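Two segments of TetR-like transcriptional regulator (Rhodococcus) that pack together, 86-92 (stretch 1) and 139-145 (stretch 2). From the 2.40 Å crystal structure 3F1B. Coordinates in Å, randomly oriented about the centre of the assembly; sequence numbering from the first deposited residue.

Stretch 1, residues 86-92: SPREQLR
Stretch 2 (139-145) HLLESST

How are the two stretches set against each other? Both belong to one chain, and they meet where one helix begins and the other comes to its close. Stretch 1 enters its helix at Pro-87 and runs helical through Arg-92; stretch 2 brings in a helix begun earlier in the chain. The N-to-C directions lie 148° apart, roughly antiparallel, and the axes approach to 9.2 Å. The register is set by Pro-87 and Leu-140, whose CA atoms are 5.4 Å apart. The start of the first helix is capped by Ser-86 (phi/psi -65/146, chi1 p), whose OG accepts a weak bond from Glu-89 N at 3.4 Å, while Ser-86 O receives Gln-90 N at 2.9 Å.

What do His-139 and Leu-140 bring to the contact? His-139 (phi/psi -60/-46, chi1 m) does not touch stretch 1; its part is internal, its O accepting Ser-143 N at 2.6 Å. Leu-140 (-73/-32) points toward the other helix with both chi angles near p, and the area it has covered, 83 Å², is the largest in the contact. Its CD1 lies 3.7 Å from CB of Leu-91, an apolar contact made by a buried leucine with chi1 t and chi2 at -122°. Gln-90 (chi1 m, chi2 t, chi3 139°) also points toward stretch 2, with its NE2 4.3 Å from Leu-140 CB, a separation that signifies packing alone. The backbone takes part as well: Pro-87 CB sits 3.7 Å from Leu-140 O.

Why do the next two residues contribute so little? Their CA-to-CB bonds point away from stretch 1. Leu-141 (-63/-38, chi1 m, chi2 t) has an end that comes nearer, yet its CD2 is still 5.1 Å from Leu-91 CG. Glu-142 (-68/-52, chi1 t, chi2 138°) stays well clear of stretch 1, and its OE1 is hydrogen-bonded elsewhere in the structure.

How does Pro-87 fit against Ser-143 and Ser-144? Pro-87, its ring C-gamma exo on a backbone at -38/-50, has its CA-to-CB bond directed toward stretch 2, and the ring lies close against the main chain there. Its CG is 3.1 Å from Ser-143 O and 3.8 Å from Ser-144 CA. Ser-143 (-46/-19, chi1 t) points toward stretch 1, but its OG remains 4.2 Å from Pro-87 CG. Ser-144, at -80/-113, is sideways with chi1 t, and its CB comes to 4.1 Å from Pro-87 CB.

What polar link closes the contact? Arg-88 starts away from stretch 2, but its long side chain bends back, with chi1 at -124°, chi2 at 138°, chi3 m and chi4 at 81°. Its NH2 donates to Ser-144 OG at 2.6 Å; the hydroxyl lies at the guanidinium edge, near its plane. Though short, the bond is weak, because the N-H...acceptor angle is 122°. Thr-145 (-45/126, chi1 m) then points away and makes no contact.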

# COMPACT_ATOMS: atom_id res chain seq x y z
N SER A 86 27.79 10.48 2.94
CA SER A 86 27.98 9.06 2.73
C SER A 86 26.60 8.43 2.40
O SER A 86 25.56 8.91 2.89
CB SER A 86 28.58 8.44 3.98
OG SER A 86 27.82 8.81 5.10
N PRO A 87 26.58 7.39 1.52
CA PRO A 87 25.36 6.61 1.27
C PRO A 87 24.58 6.43 2.57
O PRO A 87 23.38 6.74 2.63
CB PRO A 87 25.90 5.26 0.80
CG PRO A 87 27.38 5.54 0.39
CD PRO A 87 27.65 7.00 0.58
N ARG A 88 25.28 5.98 3.62
CA ARG A 88 24.67 5.68 4.91
C ARG A 88 23.90 6.90 5.46
O ARG A 88 22.81 6.76 6.05
CB ARG A 88 25.78 5.36 5.87
CG ARG A 88 25.67 4.07 6.52
CD ARG A 88 27.09 3.43 6.53
NE ARG A 88 27.45 2.76 5.27
CZ ARG A 88 27.89 3.36 4.15
NH1 ARG A 88 28.05 4.69 4.09
NH2 ARG A 88 28.18 2.63 3.08
N GLU A 89 24.49 8.09 5.30
CA GLU A 89 23.97 9.28 5.93
C GLU A 89 22.82 9.82 5.08
O GLU A 89 21.87 10.40 5.61
CB GLU A 89 25.07 10.30 6.14
CG GLU A 89 24.59 11.61 6.73
CD GLU A 89 23.99 11.46 8.12
OE1 GLU A 89 23.23 12.38 8.51
OE2 GLU A 89 24.28 10.47 8.84
N GLN A 90 22.89 9.58 3.78
CA GLN A 90 21.76 9.92 2.91
C GLN A 90 20.53 9.10 3.24
O GLN A 90 19.47 9.66 3.47
CB GLN A 90 22.13 9.70 1.48
CG GLN A 90 23.17 10.65 1.02
CD GLN A 90 23.52 10.43 -0.43
OE1 GLN A 90 23.70 11.40 -1.19
NE2 GLN A 90 23.61 9.16 -0.83
N LEU A 91 20.71 7.79 3.33
CA LEU A 91 19.68 6.85 3.80
C LEU A 91 19.15 7.20 5.19
O LEU A 91 17.94 7.40 5.37
CB LEU A 91 20.24 5.41 3.80
CG LEU A 91 19.27 4.21 3.70
CD1 LEU A 91 19.38 3.22 4.89
CD2 LEU A 91 17.84 4.58 3.46
N ARG A 92 20.03 7.32 6.17
CA ARG A 92 19.59 7.79 7.48
C ARG A 92 18.81 9.14 7.42
O ARG A 92 17.74 9.28 8.07
CB ARG A 92 20.74 7.82 8.46
CG ARG A 92 20.42 8.43 9.83
CD ARG A 92 21.72 8.32 10.67
NE ARG A 92 22.35 9.52 11.28
CZ ARG A 92 22.16 10.82 10.99
NH1 ARG A 92 22.84 11.75 11.65
NH2 ARG A 92 21.32 11.21 10.04
N HIS A 139 20.18 2.66 -5.91
CA HIS A 139 21.43 3.37 -6.21
C HIS A 139 22.20 3.66 -4.94
O HIS A 139 23.40 3.46 -4.91
CB HIS A 139 21.18 4.72 -6.89
CG HIS A 139 20.67 4.64 -8.30
ND1 HIS A 139 20.16 5.74 -8.96
CD2 HIS A 139 20.60 3.61 -9.18
CE1 HIS A 139 19.81 5.40 -10.19
NE2 HIS A 139 20.07 4.12 -10.35
N LEU A 140 21.56 4.15 -3.88
CA LEU A 140 22.38 4.42 -2.71
C LEU A 140 22.81 3.15 -1.99
O LEU A 140 23.92 3.10 -1.42
CB LEU A 140 21.75 5.45 -1.79
CG LEU A 140 20.71 5.02 -0.80
CD1 LEU A 140 21.39 4.29 0.42
CD2 LEU A 140 20.02 6.30 -0.38
N LEU A 141 21.98 2.12 -2.02
CA LEU A 141 22.39 0.83 -1.49
C LEU A 141 23.58 0.34 -2.32
O LEU A 141 24.51 -0.21 -1.77
CB LEU A 141 21.24 -0.20 -1.45
CG LEU A 141 20.13 0.06 -0.42
CD1 LEU A 141 19.06 -0.98 -0.57
CD2 LEU A 141 20.62 0.12 1.03
N GLU A 142 23.57 0.58 -3.63
CA GLU A 142 24.72 0.23 -4.46
C GLU A 142 25.93 1.12 -4.13
O GLU A 142 27.03 0.63 -3.85
CB GLU A 142 24.38 0.30 -5.94
CG GLU A 142 25.35 -0.51 -6.81
CD GLU A 142 24.66 -1.31 -7.92
OE1 GLU A 142 23.44 -1.08 -8.16
OE2 GLU A 142 25.33 -2.18 -8.54
N SER A 143 25.68 2.44 -4.15
CA SER A 143 26.60 3.48 -3.67
C SER A 143 27.23 3.15 -2.31
O SER A 143 28.25 3.73 -1.94
CB SER A 143 25.87 4.82 -3.62
OG SER A 143 26.74 5.93 -3.78
N SER A 144 26.63 2.24 -1.56
CA SER A 144 27.31 1.77 -0.38
C SER A 144 28.36 0.72 -0.77
O SER A 144 29.31 1.06 -1.45
CB SER A 144 26.35 1.23 0.65
OG SER A 144 27.09 0.67 1.71
N THR A 145 28.16 -0.54 -0.36
CA THR A 145 29.22 -1.58 -0.46
C THR A 145 30.00 -1.65 -1.79
O THR A 145 29.42 -1.75 -2.88
CB THR A 145 28.68 -3.01 -0.05
OG1 THR A 145 27.75 -2.89 1.04
CG2 THR A 145 29.83 -3.97 0.37